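Local coordinates for neuraminidase (Influenza A virus, PDB 4GDI), which forms the homotetrameric beta-propeller head of a neuraminidase-like bat influenza surface glycoprotein, whose putative active site has diverged from that of its relatives, at the interface of chains A and B. Numbering follows the deposited sequence. Chains: chain A/B, Neuraminidase.

The two contacts are separate patches of one subunit interface in the homotetramer, with about 27 Å between the centres of their C-alpha atoms, and they share no residue. Contact 1 is mostly polar: the start of strand 132-138 of chain B meets a charged pair on loops of chain A. Contact 2 is mostly apolar: a tryptophan and a proline of chain A pack into leucines of chain B, with a water bridging the backbones at its margin. Together they illustrate how an oligomer can divide its tasks, directional bonding in one place and close apolar packing in another, so that neighbouring propellers are held at well-separated points.

Contact 1: the interface of chains A and B. Residues chain A 24, 329-330, 336; chain B 131-133.
B:Glu132 and B:Val133, which begin strand 132-138 of the propeller, press against loop residues A:Asp329, A:Leu330 and A:Arg336 of the neighbouring subunit. A hydrogen bond across is made by the backbone N of A:Leu330, which donates to OE1 of the B:Glu132 carboxylate at 2.9 Å. It meets that oxygen on the syn side but 32° out of the carboxylate plane, so the grip is tilted. With CG anti to the backbone N (chi1 152°) and the chain extended from there, B:Glu132 brings its carboxylate alongside A:Asp329. The same carboxylate stacks on that of A:Asp329, the planes only 14° apart, and B:Glu132 OE2 comes 3.5 Å from CB of A:Asp329. Two like acids face to face would be costly if both were charged; A:Arg336 plausibly offsets this. A:Arg336 grips A:Asp329 side-on, the acceptor oxygens lying in the guanidinium plane: NE of A:Arg336 reaches OD2 of A:Asp329 at 2.6 Å in a salt bridge, and NH2 donates to OD1 at 3.1 Å. The A:Arg336 guanidinium may also steady B:Glu132 electrostatically, though its NE stays 4.9 Å from OE2 of that residue. Locked by A:Asp329, the flat group lies broadside over the start of the strand, NH2 of A:Arg336 lying 3.8 Å from CA of B:Glu132 and NH1 above the B:Val133 backbone. Beyond the charged cluster the packing turns apolar and tip to tip, the CG2 methyl of A:Thr24 resting 3.8 Å from CG2 of B:Val133.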
# COMPACT_ATOMS: atom_id res chain seq x y z
N THR A 24 20.15 12.53 4.00
CA THR A 24 19.57 11.21 4.07
C THR A 24 18.41 11.12 3.08
O THR A 24 17.98 10.04 2.72
CB THR A 24 19.09 10.87 5.48
OG1 THR A 24 18.20 11.89 5.93
CG2 THR A 24 20.27 10.76 6.43
N ASP A 329 16.97 4.48 16.72
CA ASP A 329 18.31 3.99 16.37
C ASP A 329 18.67 2.82 17.27
O ASP A 329 18.41 2.85 18.47
CB ASP A 329 19.37 5.08 16.53
CG ASP A 329 19.27 6.19 15.48
OD1 ASP A 329 18.49 6.06 14.52
OD2 ASP A 329 20.00 7.19 15.62
N LEU A 330 19.30 1.81 16.67
CA LEU A 330 19.69 0.60 17.40
C LEU A 330 21.20 0.46 17.51
O LEU A 330 21.71 -0.09 18.48
CB LEU A 330 19.10 -0.63 16.71
CG LEU A 330 17.57 -0.68 16.76
CD1 LEU A 330 17.06 -1.97 16.15
CD2 LEU A 330 17.04 -0.53 18.19
N ARG A 336 21.16 10.97 17.90
CA ARG A 336 21.43 11.68 16.65
C ARG A 336 20.55 12.92 16.52
O ARG A 336 19.46 13.01 17.11
CB ARG A 336 21.21 10.75 15.44
CG ARG A 336 22.29 9.67 15.27
CD ARG A 336 22.27 9.10 13.86
NE ARG A 336 20.99 8.45 13.53
CZ ARG A 336 20.43 8.45 12.33
NH1 ARG A 336 21.03 9.07 11.31
NH2 ARG A 336 19.28 7.83 12.14
N GLU B 131 17.21 1.60 9.25
CA GLU B 131 16.77 2.98 9.01
C GLU B 131 17.78 4.04 9.46
O GLU B 131 17.51 5.23 9.40
CB GLU B 131 15.45 3.23 9.72
CG GLU B 131 14.27 2.53 9.08
CD GLU B 131 14.08 2.94 7.63
OE1 GLU B 131 13.66 4.10 7.38
OE2 GLU B 131 14.36 2.11 6.73
N GLU B 132 18.96 3.59 9.87
CA GLU B 132 19.93 4.47 10.52
C GLU B 132 21.27 4.55 9.75
O GLU B 132 21.90 3.53 9.45
CB GLU B 132 20.10 3.94 11.95
CG GLU B 132 21.40 4.16 12.63
CD GLU B 132 21.45 3.46 14.00
OE1 GLU B 132 20.76 2.43 14.20
OE2 GLU B 132 22.20 3.94 14.87
N VAL B 133 21.72 5.76 9.46
CA VAL B 133 23.07 5.97 8.94
C VAL B 133 24.06 5.63 10.03
O VAL B 133 23.97 6.15 11.15
CB VAL B 133 23.31 7.41 8.50
CG1 VAL B 133 24.78 7.61 8.14
CG2 VAL B 133 22.44 7.77 7.33

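Contact 2: the interface of chains A and B. Residues chain A 30, 34-35, 38, 87; chain B 37, 62, 69, 73, 90.
Apolar packing dominates where A:Pro35 pushes into a group of chain B leucines, B:Leu62, B:Leu69 and B:Leu90, in this part of the tetramer interface. CB, CG and CD of the proline meet different leucine methyls. A:Pro35 CD lies 3.7 Å from CD2 of B:Leu69. A:Pro35 CG meets CD1 of B:Leu90 at 3.8 Å. CD2 of B:Leu62 sits between CB and CG, 3.8 Å from A:Pro35 CB, which the B:Asp37 carboxylate oxygen OD1 also touches, at 3.5 Å. Each leucine side chain crosses that of A:Pro35 at about a right angle. B:Leu69, with CG anti to its backbone N (chi1 -157°), sends the same CD2 methyl onto the A:Leu34-A:Pro35 peptide. B:Leu90 splits its branches, CD1 going to the proline while CD2 turns to the CB methyl of A:Ala87.

The A:Trp30 indole packs behind the proline and also reaches chain B. A:Pro35 CD sits 3.6 Å above one face of the A:Trp30 ring, offset toward the rim, which probably limits the proline's movement. The rim atoms CH2 and CZ3 touch chain B from opposite faces, both partners tilted from the plane: A:Trp30 CH2 lies 4.2 Å from CD2 of B:Leu62, on the proline's side, and CZ3 meets the B:Met73 methyl, CE.

Polar contact between the subunits is indirect here. At the margin one water joins the two backbones, 2.8 Å from N of A:Ala87, where the bond is nearly straight (171° at the hydrogen), and 2.7 Å from O of B:Leu90.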
# COMPACT_ATOMS: atom_id res chain seq x y z
N TRP A 30 11.53 17.53 -8.65
CA TRP A 30 10.53 18.11 -9.56
C TRP A 30 10.97 19.47 -10.12
O TRP A 30 11.82 20.15 -9.55
CB TRP A 30 9.18 18.25 -8.86
CG TRP A 30 8.69 16.98 -8.19
CD1 TRP A 30 8.09 16.88 -6.98
CD2 TRP A 30 8.77 15.64 -8.71
NE1 TRP A 30 7.77 15.57 -6.70
CE2 TRP A 30 8.19 14.79 -7.74
CE3 TRP A 30 9.28 15.08 -9.88
CZ2 TRP A 30 8.10 13.41 -7.92
CZ3 TRP A 30 9.18 13.71 -10.06
CH2 TRP A 30 8.60 12.89 -9.08
N LEU A 34 6.18 18.49 -13.00
CA LEU A 34 5.92 17.50 -11.97
C LEU A 34 4.78 16.59 -12.40
O LEU A 34 3.97 16.95 -13.24
CB LEU A 34 5.63 18.14 -10.61
CG LEU A 34 4.80 19.41 -10.50
CD1 LEU A 34 3.57 19.36 -11.39
CD2 LEU A 34 4.39 19.60 -9.05
N PRO A 35 4.74 15.38 -11.83
CA PRO A 35 3.69 14.43 -12.21
C PRO A 35 2.33 14.87 -11.69
O PRO A 35 2.27 15.70 -10.78
CB PRO A 35 4.14 13.12 -11.55
CG PRO A 35 5.03 13.54 -10.42
CD PRO A 35 5.70 14.81 -10.87
N LEU A 38 -0.03 14.90 -7.55
CA LEU A 38 0.88 15.18 -6.46
C LEU A 38 0.18 16.17 -5.55
O LEU A 38 -0.44 17.12 -6.02
CB LEU A 38 2.16 15.79 -7.00
CG LEU A 38 3.51 15.38 -6.41
CD1 LEU A 38 3.75 13.90 -6.60
CD2 LEU A 38 4.60 16.19 -7.08
N ALA A 87 6.92 10.14 -2.48
CA ALA A 87 6.28 11.37 -2.92
C ALA A 87 4.86 11.45 -2.36
O ALA A 87 4.20 10.42 -2.16
CB ALA A 87 6.24 11.43 -4.44
N ASP B 37 4.13 7.79 -15.19
CA ASP B 37 4.49 7.80 -13.77
C ASP B 37 5.32 6.56 -13.40
O ASP B 37 5.31 6.12 -12.25
CB ASP B 37 3.23 7.89 -12.90
CG ASP B 37 2.43 9.16 -13.16
OD1 ASP B 37 3.05 10.25 -13.22
OD2 ASP B 37 1.19 9.07 -13.33
N LEU B 62 11.22 10.14 -15.02
CA LEU B 62 9.85 9.69 -14.83
C LEU B 62 9.10 9.75 -16.15
O LEU B 62 9.20 10.74 -16.88
CB LEU B 62 9.16 10.59 -13.80
CG LEU B 62 8.07 9.92 -12.97
CD1 LEU B 62 8.70 9.15 -11.82
CD2 LEU B 62 7.08 10.94 -12.45
N LEU B 69 9.33 13.19 -18.41
CA LEU B 69 8.93 14.40 -17.72
C LEU B 69 10.18 15.26 -17.60
O LEU B 69 11.28 14.73 -17.45
CB LEU B 69 8.34 14.04 -16.36
CG LEU B 69 7.39 15.05 -15.71
CD1 LEU B 69 6.20 15.33 -16.61
CD2 LEU B 69 6.94 14.52 -14.35
N MET B 73 15.78 14.89 -12.33
CA MET B 73 16.02 13.53 -11.83
C MET B 73 17.29 12.87 -12.39
O MET B 73 17.90 12.02 -11.73
CB MET B 73 14.80 12.64 -12.08
CG MET B 73 14.90 11.25 -11.42
SD MET B 73 13.35 10.30 -11.47
CE MET B 73 12.42 11.03 -10.12
N LEU B 90 5.53 5.79 -8.27
CA LEU B 90 5.63 6.65 -7.09
C LEU B 90 4.99 6.02 -5.87
O LEU B 90 5.34 6.35 -4.75
CB LEU B 90 5.02 8.02 -7.37
CG LEU B 90 5.86 8.87 -8.33
CD1 LEU B 90 5.17 10.20 -8.60
CD2 LEU B 90 7.25 9.08 -7.77
O HOH W 1 7.32 8.11 -4.36